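Local coordinates for oxidoreductase, short chain dehydrogenase/reductase family protein (Collinsella aerofaciens, PDB 5FYD) that reduces the 7-oxo group of 7-oxolithocholate with NADPH to give ursodeoxycholate, as a homodimeric 7beta-hydroxysteroid dehydrogenase of the short-chain dehydrogenase/reductase family, at residues G15-V20 with E42-V47; G21-E26 with E216-A221; V35-R40 with N46-E51; A65-P70 with M88-C93. All blocks are in the same frame, centred on the assembly; numbering follows the deposited sequence. Where two conformers were deposited one is given.

In the fold
From the N terminus, the loop after strand 10-14 comes first: interaction 1 joins residues 15-20 to the start of helix 42-56, closing a short loop. Within that loop residues 21-26 open interaction 2, which closes only at 216-221, so the two cross; they share helix 19-30. Interaction 3 sets strand 34-39 under helix 42-56 and ends on the same helical stretch as interaction 1, sharing N46 and V47. Interaction 4 follows in series, linking the turn after strand 60-64 to the end of strand 85-90. Interactions 3 and 4 both nest inside interaction 2, whose long loop brings helix 214-224 back against helix 19-30, which follows the first strand.

Interaction 1 (G15-V20 with E42-V47); sequences GATEGV and EEKLNV
The carbonyl oxygen of V38 takes two backbone N-H groups, those of G15 and A16; this ties the turn to strand 34-39, and from it A16 and T17 reach L45 and K44. A16 contributes its methyl alone: CB lies 3.9 Å from L45 CD2. T17 does more. Its OG1 sits between the backbone N and the carbonyl carbon (chi1 42°), which swings CG2 to the far side from that carbonyl and onto the leucine. There T17 CG2 meets L45 CD2 at 3.4 Å, a tight carbon contact, and L45 CG at 3.6 Å, the two side chains crossing at about a right angle. This is the glycine-rich turn that short-chain dehydrogenases place after the first strand of their Rossmann fold, here between strand 10-14 and helix 19-30, with G15, G19 and G21 as its glycines. At G15 the backbone angles (phi 108°, psi 67°) would jam any CB against the preceding carbonyl oxygen. T17, E18, G19 and V20 bind NADP(+), and E18 caps the following helix through a bond from G21 N to its OE2. On the solvent side K44 stretches out fully, its methylenes from CB to CE lying along the threonine: its CD is 3.8 Å from T17 CB, and its CE 3.8 Å from T17 O. K44 NZ comes no nearer than 4.0 Å to that same T17 O.

Interaction 2 (G21-E26 with E216-A221); sequences GKAFCE and ECVDEA
With CG1 anti to its backbone N (chi1 172°), V218 sends CG2 forward to F24, whose ring is swung round (chi1 -89°) to lie beneath that methyl. The fit is a CH-pi contact of clean geometry: V218 CG2 stands 3.8 Å from the centroid of the F24 ring and 12° off the ring normal, so it sits over the middle of one face. Its nearest ring atoms are on one side, F24 CE2 being 3.7 Å from V218 CG2. The other branch of the valine is placed more loosely, V218 CG1 lying 4.1 Å from F24 CD1 and 4.0 Å from A23 O. A23 completes the socket, its CB 3.9 Å from V218 CG2, so a single methyl is held between an alanine and an aromatic face. All three residues are buried; no hydrogen bond crosses between the two segments, and the side chains meet carbon to carbon. Charges join the same two helices beside it, where D219 forms a salt bridge to K27. The ring of F24 also reaches V91, in the loop after strand 85-90, while A221 turns to strand 179-186 beneath its own helix. Helix 19-30 thus has helix 42-56 as one neighbour and helix 214-224 as another, the three-helix layer that covers one face of the parallel sheet in the Rossmann fold of short-chain dehydrogenases.

Interaction 3 (V35-R40 with N46-E51); sequences VVMVGR and NVLAGE
M37 meets helix 42-56 with its thioether, and its torsions explain how. CG lies between the backbone N and the carbonyl carbon (chi1 57°), the chain then runs straight to the sulfur, and a bend at the last torsion (chi3 73°) lays the terminal methyl against A49. The sulfur sits at the junction of two residues: M37 SD is 3.7 Å from A49 CB and equally 3.7 Å from A49 N, while L48 CG lies 4.1 Å from it. Past the bend, M37 CE reaches A49 CA at 3.7 Å, close enough to rest on the helix backbone as well as on the alanine methyl. L48, its CG anti to the backbone N, brings its branch point and CD2 alongside the sulfur, while K22 of helix 19-30 touches it too. A serine in place of M37 would probably leave A49 and L48 facing a gap beneath the helix, with a hydroxyl buried among apolar groups. Just past the strand, R40 binds NADP(+), and the methionine fills the seam between strand and helix in the beta-alpha-beta unit 34-39, 42-56, 60-64 of the Rossmann fold.

Interaction 4 (A65-P70 with M88-C93); sequences ADFSQP and MSYVAC
Y90, the last residue of its strand, slides its ring past that of F67 in the opposite direction, centroids 5.7 Å apart and planes at 44°, an oblique pair. The phenol end does the touching: Y90 OH lies 3.6 Å from F67 CB and 3.8 Å from F67 CG. That hydroxyl is also hydrogen-bonded to the carbonyl oxygen of V114, on helix 105-132, which fixes where it can sit. Both segments lie at the C-terminal ends of the strands of the parallel Rossmann sheet, where nucleotides bind, and F67 leans over the strands between them to touch V38 and L14. D66 and F67 bind NADP(+); in related dehydrogenases an acidic-hydrophobic pair here lies by the adenine. A92 then sets its methyl at the edge of the F67 ring, near its plane and beside CD2 and CE2, modelled too close for the distance to be trusted. CG of F67 is anti to its carbonyl carbon (chi1 -57°), which turns the ring to these partners. Replacing F67 by a serine would probably open a gap beside the Y90 phenol and leave V38 and L14 without the ring they touch. The turn itself is tied by D66 OD1, which accepts S68 OG at 2.7 Å and, in an Asx turn, S68 N at 3.0 Å, both from the same face of the carboxylate.

Interaction 1 (G15-V20 with E42-V47)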
loop_
_atom_site.group_PDB
_atom_site.type_symbol
_atom_site.label_atom_id
_atom_site.label_comp_id
_atom_site.label_asym_id
_atom_site.label_seq_id
_atom_site.Cartn_x
_atom_site.Cartn_y
_atom_site.Cartn_z
ATOM N N GLY A 15 -14.087 -10.279 -6.142
ATOM C CA GLY A 15 -13.137 -9.335 -5.580
ATOM C C GLY A 15 -13.768 -7.964 -5.521
ATOM O O GLY A 15 -13.324 -7.048 -6.206
ATOM N N ALA A 16 -14.787 -7.819 -4.672
ATOM C CA ALA A 16 -15.734 -6.718 -4.785
ATOM C C ALA A 16 -15.511 -5.514 -3.878
ATOM O O ALA A 16 -16.196 -4.517 -4.053
ATOM C CB ALA A 16 -17.135 -7.244 -4.569
ATOM N N THR A 17 -14.613 -5.593 -2.904
ATOM C CA THR A 17 -14.547 -4.524 -1.891
ATOM C C THR A 17 -13.532 -3.420 -2.178
ATOM O O THR A 17 -13.752 -2.278 -1.799
ATOM C CB THR A 17 -14.340 -5.091 -0.495
ATOM O OG1 THR A 17 -13.369 -6.138 -0.542
ATOM C CG2 THR A 17 -15.666 -5.659 -0.004
ATOM N N GLU A 18 -12.419 -3.758 -2.805
ATOM C CA GLU A 18 -11.446 -2.723 -3.170
ATOM C C GLU A 18 -11.950 -1.912 -4.377
ATOM O O GLU A 18 -12.836 -2.352 -5.095
ATOM C CB GLU A 18 -10.028 -3.295 -3.410
ATOM C CG GLU A 18 -9.888 -4.603 -4.192
ATOM C CD GLU A 18 -10.803 -4.694 -5.388
ATOM O OE1 GLU A 18 -11.985 -5.033 -5.175
ATOM O OE2 GLU A 18 -10.365 -4.403 -6.524
ATOM N N GLY A 19 -11.381 -0.720 -4.536
ATOM C CA GLY A 19 -11.503 0.133 -5.703
ATOM C C GLY A 19 -12.174 -0.378 -6.961
ATOM O O GLY A 19 -13.337 -0.053 -7.196
ATOM N N VAL A 20 -11.443 -1.130 -7.793
ATOM C CA VAL A 20 -11.975 -1.560 -9.092
ATOM C C VAL A 20 -13.175 -2.505 -8.922
ATOM O O VAL A 20 -14.164 -2.392 -9.637
ATOM C CB VAL A 20 -10.853 -2.137 -9.996
ATOM C CG1 VAL A 20 -11.395 -2.886 -11.193
ATOM C CG2 VAL A 20 -9.944 -0.994 -10.464
ATOM N N GLU A 42 -16.052 -9.923 4.852
ATOM C CA GLU A 42 -17.516 -10.044 4.867
ATOM C C GLU A 42 -18.234 -8.799 5.387
ATOM O O GLU A 42 -19.266 -8.386 4.844
ATOM C CB GLU A 42 -17.945 -11.262 5.685
ATOM C CG GLU A 42 -19.458 -11.428 5.790
ATOM C CD GLU A 42 -19.910 -12.866 5.982
ATOM O OE1 GLU A 42 -19.154 -13.679 6.545
ATOM O OE2 GLU A 42 -21.044 -13.179 5.568
ATOM N N GLU A 43 -17.709 -8.231 6.463
ATOM C CA GLU A 43 -18.266 -7.004 7.027
ATOM C C GLU A 43 -18.280 -5.858 6.002
ATOM O O GLU A 43 -19.287 -5.175 5.834
ATOM C CB GLU A 43 -17.530 -6.627 8.331
ATOM C CG GLU A 43 -16.090 -6.118 8.193
ATOM C CD GLU A 43 -15.089 -7.092 7.546
ATOM O OE1 GLU A 43 -15.159 -8.337 7.769
ATOM O OE2 GLU A 43 -14.205 -6.599 6.817
ATOM N N LYS A 44 -17.178 -5.701 5.280
ATOM C CA LYS A 44 -17.045 -4.642 4.301
ATOM C C LYS A 44 -18.008 -4.884 3.136
ATOM O O LYS A 44 -18.681 -3.955 2.671
ATOM C CB LYS A 44 -15.605 -4.587 3.835
ATOM C CG LYS A 44 -15.218 -3.321 3.132
ATOM C CD LYS A 44 -13.721 -3.322 2.856
ATOM C CE LYS A 44 -13.316 -2.142 1.987
ATOM N NZ LYS A 44 -11.841 -2.086 1.758
ATOM N N LEU A 45 -18.090 -6.144 2.696
ATOM C CA LEU A 45 -19.056 -6.552 1.656
ATOM C C LEU A 45 -20.500 -6.245 2.081
ATOM O O LEU A 45 -21.292 -5.768 1.286
ATOM C CB LEU A 45 -18.922 -8.039 1.368
ATOM C CG LEU A 45 -17.688 -8.568 0.625
ATOM C CD1 LEU A 45 -17.592 -10.072 0.812
ATOM C CD2 LEU A 45 -17.784 -8.236 -0.856
ATOM N N ASN A 46 -20.834 -6.548 3.332
ATOM C CA ASN A 46 -22.173 -6.245 3.847
ATOM C C ASN A 46 -22.477 -4.757 3.836
ATOM O O ASN A 46 -23.588 -4.382 3.509
ATOM C CB ASN A 46 -22.370 -6.803 5.264
ATOM C CG ASN A 46 -22.525 -8.308 5.281
ATOM O OD1 ASN A 46 -23.064 -8.897 4.348
ATOM N ND2 ASN A 46 -22.083 -8.937 6.364
ATOM N N VAL A 47 -21.509 -3.923 4.188
ATOM C CA VAL A 47 -21.700 -2.479 4.145
ATOM C C VAL A 47 -21.949 -2.048 2.692
ATOM O O VAL A 47 -22.922 -1.361 2.409
ATOM C CB VAL A 47 -20.517 -1.717 4.776
ATOM C CG1 VAL A 47 -20.609 -0.222 4.488
ATOM C CG2 VAL A 47 -20.467 -1.972 6.288
#

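Interaction 2 (G21-E26 with E216-A221)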
loop_
_atom_site.group_PDB
_atom_site.type_symbol
_atom_site.label_atom_id
_atom_site.label_comp_id
_atom_site.label_asym_id
_atom_site.label_seq_id
_atom_site.Cartn_x
_atom_site.Cartn_y
_atom_site.Cartn_z
ATOM N N GLY A 21 -13.096 -3.411 -7.949
ATOM C CA GLY A 21 -14.215 -4.270 -7.626
ATOM C C GLY A 21 -15.481 -3.522 -7.289
ATOM O O GLY A 21 -16.551 -3.807 -7.816
ATOM N N LYS A 22 -15.343 -2.563 -6.373
ATOM C CA LYS A 22 -16.446 -1.740 -5.975
ATOM C C LYS A 22 -17.041 -0.989 -7.160
ATOM O O LYS A 22 -18.252 -0.872 -7.297
ATOM C CB LYS A 22 -15.990 -0.785 -4.892
ATOM C CG LYS A 22 -17.091 0.129 -4.422
ATOM C CD LYS A 22 -16.696 0.903 -3.187
ATOM C CE LYS A 22 -17.694 2.019 -2.999
ATOM N NZ LYS A 22 -17.411 2.812 -1.785
ATOM N N ALA A 23 -16.185 -0.476 -8.024
ATOM C CA ALA A 23 -16.676 0.264 -9.173
ATOM C C ALA A 23 -17.419 -0.643 -10.161
ATOM O O ALA A 23 -18.380 -0.210 -10.791
ATOM C CB ALA A 23 -15.541 1.006 -9.850
ATOM N N PHE A 24 -16.987 -1.909 -10.285
ATOM C CA PHE A 24 -17.767 -2.875 -11.082
ATOM C C PHE A 24 -19.171 -3.087 -10.496
ATOM O O PHE A 24 -20.163 -3.138 -11.230
ATOM C CB PHE A 24 -17.042 -4.228 -11.232
ATOM C CG PHE A 24 -16.130 -4.306 -12.433
ATOM C CD1 PHE A 24 -16.669 -4.376 -13.715
ATOM C CD2 PHE A 24 -14.744 -4.272 -12.292
ATOM C CE1 PHE A 24 -15.849 -4.415 -14.818
ATOM C CE2 PHE A 24 -13.914 -4.325 -13.390
ATOM C CZ PHE A 24 -14.472 -4.402 -14.652
ATOM N N CYS A 25 -19.257 -3.222 -9.174
ATOM C CA CYS A 25 -20.557 -3.431 -8.512
ATOM C C CYS A 25 -21.483 -2.259 -8.804
ATOM O O CYS A 25 -22.644 -2.444 -9.189
ATOM C CB CYS A 25 -20.401 -3.568 -6.999
ATOM S SG CYS A 25 -19.548 -5.078 -6.452
ATOM N N GLU A 26 -20.949 -1.053 -8.648
ATOM C CA GLU A 26 -21.758 0.156 -8.857
ATOM C C GLU A 26 -22.192 0.275 -10.306
ATOM O O GLU A 26 -23.340 0.611 -10.581
ATOM C CB GLU A 26 -21.008 1.412 -8.399
ATOM C CG GLU A 26 -20.697 1.414 -6.919
ATOM C CD GLU A 26 -19.660 2.461 -6.512
ATOM O OE1 GLU A 26 -18.849 2.902 -7.348
ATOM O OE2 GLU A 26 -19.643 2.820 -5.333
ATOM N N GLU A 216 -13.190 5.301 -14.041
ATOM C CA GLU A 216 -12.828 5.552 -15.437
ATOM C C GLU A 216 -12.359 4.269 -16.125
ATOM O O GLU A 216 -12.636 4.059 -17.311
ATOM C CB GLU A 216 -11.796 6.684 -15.534
ATOM C CG GLU A 216 -12.469 8.044 -15.413
ATOM C CD GLU A 216 -11.752 8.979 -14.473
ATOM O OE1 GLU A 216 -10.509 8.882 -14.383
ATOM O OE2 GLU A 216 -12.447 9.788 -13.813
ATOM N N CYS A 217 -11.683 3.394 -15.372
ATOM C CA CYS A 217 -11.292 2.078 -15.894
ATOM C C CYS A 217 -12.515 1.234 -16.246
ATOM O O CYS A 217 -12.598 0.664 -17.339
ATOM C CB CYS A 217 -10.480 1.291 -14.887
ATOM S SG CYS A 217 -8.900 2.084 -14.513
ATOM N N VAL A 218 -13.454 1.152 -15.305
ATOM C CA VAL A 218 -14.693 0.412 -15.546
ATOM C C VAL A 218 -15.540 1.021 -16.661
ATOM O O VAL A 218 -16.107 0.298 -17.481
ATOM C CB VAL A 218 -15.479 0.240 -14.236
ATOM C CG1 VAL A 218 -16.848 -0.352 -14.486
ATOM C CG2 VAL A 218 -14.689 -0.662 -13.291
ATOM N N ASP A 219 -15.629 2.355 -16.700
ATOM C CA ASP A 219 -16.336 3.017 -17.785
ATOM C C ASP A 219 -15.743 2.659 -19.156
ATOM O O ASP A 219 -16.488 2.309 -20.080
ATOM C CB ASP A 219 -16.367 4.536 -17.590
ATOM C CG ASP A 219 -17.419 4.971 -16.574
ATOM O OD1 ASP A 219 -18.315 4.163 -16.233
ATOM O OD2 ASP A 219 -17.352 6.136 -16.126
ATOM N N GLU A 220 -14.418 2.690 -19.274
ATOM C CA GLU A 220 -13.789 2.322 -20.543
ATOM C C GLU A 220 -14.048 0.851 -20.905
ATOM O O GLU A 220 -14.378 0.542 -22.046
ATOM C CB GLU A 220 -12.288 2.606 -20.529
ATOM C CG GLU A 220 -11.652 2.276 -21.861
ATOM C CD GLU A 220 -10.201 2.724 -21.984
ATOM O OE1 GLU A 220 -9.599 3.215 -21.009
ATOM O OE2 GLU A 220 -9.666 2.564 -23.087
ATOM N N ALA A 221 -13.930 -0.049 -19.927
ATOM C CA ALA A 221 -14.219 -1.467 -20.184
ATOM C C ALA A 221 -15.653 -1.682 -20.726
ATOM O O ALA A 221 -15.863 -2.444 -21.675
ATOM C CB ALA A 221 -14.011 -2.289 -18.918
#

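Interaction 3 (V35-R40 with N46-E51)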
loop_
_atom_site.group_PDB
_atom_site.type_symbol
_atom_site.label_atom_id
_atom_site.label_comp_id
_atom_site.label_asym_id
_atom_site.label_seq_id
_atom_site.Cartn_x
_atom_site.Cartn_y
_atom_site.Cartn_z
ATOM N N VAL A 35 -26.582 -7.890 -7.890
ATOM C CA VAL A 35 -25.130 -8.015 -7.734
ATOM C C VAL A 35 -24.787 -9.118 -6.739
ATOM O O VAL A 35 -25.216 -9.065 -5.598
ATOM C CB VAL A 35 -24.522 -6.698 -7.263
ATOM C CG1 VAL A 35 -23.016 -6.788 -7.191
ATOM C CG2 VAL A 35 -24.925 -5.555 -8.190
ATOM N N VAL A 36 -23.986 -10.088 -7.186
ATOM C CA VAL A 36 -23.362 -11.048 -6.288
ATOM C C VAL A 36 -21.968 -10.509 -6.075
ATOM O O VAL A 36 -21.207 -10.391 -7.038
ATOM C CB VAL A 36 -23.281 -12.470 -6.889
ATOM C CG1 VAL A 36 -22.760 -13.438 -5.853
ATOM C CG2 VAL A 36 -24.621 -12.931 -7.389
ATOM N N MET A 37 -21.640 -10.179 -4.834
ATOM C CA MET A 37 -20.353 -9.585 -4.494
ATOM C C MET A 37 -19.578 -10.540 -3.601
ATOM O O MET A 37 -20.118 -11.050 -2.598
ATOM C CB MET A 37 -20.521 -8.211 -3.824
ATOM C CG MET A 37 -21.357 -8.161 -2.572
ATOM S SD MET A 37 -21.555 -6.426 -2.083
ATOM C CE MET A 37 -22.686 -5.918 -3.347
ATOM N N VAL A 38 -18.335 -10.811 -4.001
ATOM C CA VAL A 38 -17.543 -11.853 -3.378
ATOM C C VAL A 38 -16.201 -11.314 -2.965
ATOM O O VAL A 38 -15.539 -10.554 -3.713
ATOM C CB VAL A 38 -17.315 -13.035 -4.329
ATOM C CG1 VAL A 38 -16.715 -14.218 -3.571
ATOM C CG2 VAL A 38 -18.600 -13.427 -5.053
ATOM N N GLY A 39 -15.792 -11.714 -1.760
ATOM C CA GLY A 39 -14.497 -11.322 -1.233
ATOM C C GLY A 39 -14.297 -11.863 0.160
ATOM O O GLY A 39 -15.196 -12.463 0.721
ATOM N N ARG A 40 -13.106 -11.653 0.708
ATOM C CA ARG A 40 -12.784 -12.211 2.029
ATOM C C ARG A 40 -13.291 -11.370 3.212
ATOM O O ARG A 40 -13.534 -11.920 4.269
ATOM C CB ARG A 40 -11.295 -12.550 2.179
ATOM C CG ARG A 40 -10.307 -11.508 1.743
ATOM C CD ARG A 40 -8.912 -11.878 2.236
ATOM N NE ARG A 40 -8.785 -11.493 3.634
ATOM C CZ ARG A 40 -8.473 -10.266 4.071
ATOM N NH1 ARG A 40 -8.226 -9.262 3.224
ATOM N NH2 ARG A 40 -8.409 -10.035 5.379
ATOM N N ASN A 46 -20.834 -6.548 3.332
ATOM C CA ASN A 46 -22.173 -6.245 3.847
ATOM C C ASN A 46 -22.477 -4.757 3.836
ATOM O O ASN A 46 -23.588 -4.382 3.509
ATOM C CB ASN A 46 -22.370 -6.803 5.264
ATOM C CG ASN A 46 -22.525 -8.308 5.281
ATOM O OD1 ASN A 46 -23.064 -8.897 4.348
ATOM N ND2 ASN A 46 -22.083 -8.937 6.364
ATOM N N VAL A 47 -21.509 -3.923 4.188
ATOM C CA VAL A 47 -21.700 -2.479 4.145
ATOM C C VAL A 47 -21.949 -2.048 2.692
ATOM O O VAL A 47 -22.922 -1.361 2.409
ATOM C CB VAL A 47 -20.517 -1.717 4.776
ATOM C CG1 VAL A 47 -20.609 -0.222 4.488
ATOM C CG2 VAL A 47 -20.467 -1.972 6.288
ATOM N N LEU A 48 -21.081 -2.498 1.784
ATOM C CA LEU A 48 -21.214 -2.181 0.371
ATOM C C LEU A 48 -22.555 -2.658 -0.204
ATOM O O LEU A 48 -23.202 -1.942 -0.964
ATOM C CB LEU A 48 -20.070 -2.813 -0.423
ATOM C CG LEU A 48 -20.052 -2.572 -1.947
ATOM C CD1 LEU A 48 -20.002 -1.094 -2.276
ATOM C CD2 LEU A 48 -18.849 -3.298 -2.542
ATOM N N ALA A 49 -22.967 -3.870 0.154
ATOM C CA ALA A 49 -24.247 -4.399 -0.313
ATOM C C ALA A 49 -25.421 -3.509 0.096
ATOM O O ALA A 49 -26.289 -3.220 -0.724
ATOM C CB ALA A 49 -24.460 -5.818 0.178
ATOM N N GLY A 50 -25.419 -3.053 1.346
ATOM C CA GLY A 50 -26.469 -2.137 1.818
ATOM C C GLY A 50 -26.459 -0.822 1.054
ATOM O O GLY A 50 -27.512 -0.300 0.680
ATOM N N GLU A 51 -25.266 -0.317 0.771
ATOM C CA GLU A 51 -25.118 0.912 -0.027
ATOM C C GLU A 51 -25.645 0.735 -1.453
ATOM O O GLU A 51 -26.346 1.616 -1.991
ATOM C CB GLU A 51 -23.657 1.372 -0.037
ATOM C CG GLU A 51 -23.216 1.829 1.344
ATOM C CD GLU A 51 -21.772 2.293 1.420
ATOM O OE1 GLU A 51 -20.936 1.858 0.590
ATOM O OE2 GLU A 51 -21.486 3.090 2.348
#

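Interaction 4 (A65-P70 with M88-C93)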
loop_
_atom_site.group_PDB
_atom_site.type_symbol
_atom_site.label_atom_id
_atom_site.label_comp_id
_atom_site.label_asym_id
_atom_site.label_seq_id
_atom_site.Cartn_x
_atom_site.Cartn_y
_atom_site.Cartn_z
ATOM N N ALA A 65 -15.618 -15.428 0.495
ATOM C CA ALA A 65 -14.676 -16.437 0.032
ATOM C C ALA A 65 -13.288 -15.840 -0.077
ATOM O O ALA A 65 -13.128 -14.668 -0.449
ATOM C CB ALA A 65 -15.101 -17.028 -1.303
ATOM N N ASP A 66 -12.281 -16.647 0.255
ATOM C CA ASP A 66 -10.896 -16.217 0.152
ATOM C C ASP A 66 -10.343 -16.927 -1.065
ATOM O O ASP A 66 -10.197 -18.152 -1.059
ATOM C CB ASP A 66 -10.153 -16.606 1.430
ATOM C CG ASP A 66 -8.701 -16.220 1.412
ATOM O OD1 ASP A 66 -8.103 -16.037 0.318
ATOM O OD2 ASP A 66 -8.148 -16.076 2.527
ATOM N N PHE A 67 -10.052 -16.175 -2.136
ATOM C CA PHE A 67 -9.674 -16.826 -3.405
ATOM C C PHE A 67 -8.320 -17.532 -3.388
ATOM O O PHE A 67 -7.992 -18.241 -4.345
ATOM C CB PHE A 67 -9.693 -15.822 -4.570
ATOM C CG PHE A 67 -11.017 -15.143 -4.763
ATOM C CD1 PHE A 67 -12.202 -15.845 -4.709
ATOM C CD2 PHE A 67 -11.072 -13.784 -4.948
ATOM C CE1 PHE A 67 -13.423 -15.207 -4.876
ATOM C CE2 PHE A 67 -12.287 -13.130 -5.105
ATOM C CZ PHE A 67 -13.466 -13.847 -5.074
ATOM N N SER A 68 -7.512 -17.288 -2.346
ATOM C CA SER A 68 -6.254 -18.001 -2.161
ATOM C C SER A 68 -6.476 -19.406 -1.612
ATOM O O SER A 68 -5.507 -20.166 -1.517
ATOM C CB SER A 68 -5.320 -17.247 -1.200
ATOM O OG SER A 68 -5.767 -17.351 0.155
ATOM N N GLN A 69 -7.705 -19.739 -1.199
ATOM C CA GLN A 69 -7.977 -20.996 -0.474
ATOM C C GLN A 69 -8.700 -22.003 -1.338
ATOM O O GLN A 69 -9.586 -21.643 -2.129
ATOM C CB GLN A 69 -8.823 -20.718 0.767
ATOM C CG GLN A 69 -8.148 -19.836 1.802
ATOM C CD GLN A 69 -6.918 -20.499 2.382
ATOM O OE1 GLN A 69 -6.970 -21.660 2.777
ATOM N NE2 GLN A 69 -5.790 -19.794 2.376
ATOM N N PRO A 70 -8.381 -23.297 -1.159
ATOM C CA PRO A 70 -9.141 -24.308 -1.880
ATOM C C PRO A 70 -10.629 -24.273 -1.493
ATOM O O PRO A 70 -10.963 -24.002 -0.342
ATOM C CB PRO A 70 -8.503 -25.631 -1.439
ATOM C CG PRO A 70 -7.714 -25.334 -0.229
ATOM C CD PRO A 70 -7.380 -23.875 -0.240
ATOM N N MET A 88 -19.879 -11.668 -15.411
ATOM C CA MET A 88 -18.833 -12.014 -14.450
ATOM C C MET A 88 -17.635 -11.104 -14.655
ATOM O O MET A 88 -17.276 -10.798 -15.790
ATOM C CB MET A 88 -18.390 -13.480 -14.596
ATOM C CG MET A 88 -17.427 -13.973 -13.514
ATOM S SD MET A 88 -16.475 -15.448 -14.015
ATOM C CE MET A 88 -15.120 -14.698 -14.871
ATOM N N SER A 89 -17.026 -10.668 -13.555
ATOM C CA SER A 89 -15.709 -10.018 -13.608
ATOM C C SER A 89 -14.801 -10.631 -12.558
ATOM O O SER A 89 -15.169 -10.649 -11.383
ATOM C CB SER A 89 -15.782 -8.510 -13.369
ATOM O OG SER A 89 -14.500 -7.937 -13.368
ATOM N N TYR A 90 -13.617 -11.084 -12.980
ATOM C CA TYR A 90 -12.585 -11.498 -12.049
ATOM C C TYR A 90 -11.633 -10.335 -11.797
ATOM O O TYR A 90 -10.904 -9.922 -12.705
ATOM C CB TYR A 90 -11.831 -12.725 -12.540
ATOM C CG TYR A 90 -11.147 -13.436 -11.403
ATOM C CD1 TYR A 90 -11.861 -14.333 -10.631
ATOM C CD2 TYR A 90 -9.833 -13.199 -11.076
ATOM C CE1 TYR A 90 -11.296 -15.002 -9.579
ATOM C CE2 TYR A 90 -9.239 -13.861 -10.014
ATOM C CZ TYR A 90 -9.983 -14.770 -9.253
ATOM O OH TYR A 90 -9.438 -15.462 -8.168
ATOM N N VAL A 91 -11.699 -9.802 -10.574
ATOM C CA VAL A 91 -10.957 -8.622 -10.161
ATOM C C VAL A 91 -9.871 -8.922 -9.133
ATOM O O VAL A 91 -8.892 -8.196 -9.055
ATOM C CB VAL A 91 -11.903 -7.565 -9.518
ATOM C CG1 VAL A 91 -11.143 -6.265 -9.230
ATOM C CG2 VAL A 91 -13.098 -7.313 -10.399
ATOM N N ALA A 92 -10.022 -9.980 -8.355
ATOM C CA ALA A 92 -9.109 -10.228 -7.249
ATOM C C ALA A 92 -7.708 -10.490 -7.744
ATOM O O ALA A 92 -7.526 -11.070 -8.813
ATOM C CB ALA A 92 -9.566 -11.421 -6.456
ATOM N N CYS A 93 -6.720 -10.074 -6.962
ATOM C CA CYS A 93 -5.336 -10.366 -7.278
ATOM C C CYS A 93 -4.513 -10.382 -6.009
ATOM O O CYS A 93 -4.793 -9.639 -5.058
ATOM C CB CYS A 93 -4.770 -9.333 -8.253
ATOM S SG CYS A 93 -4.372 -7.765 -7.464
#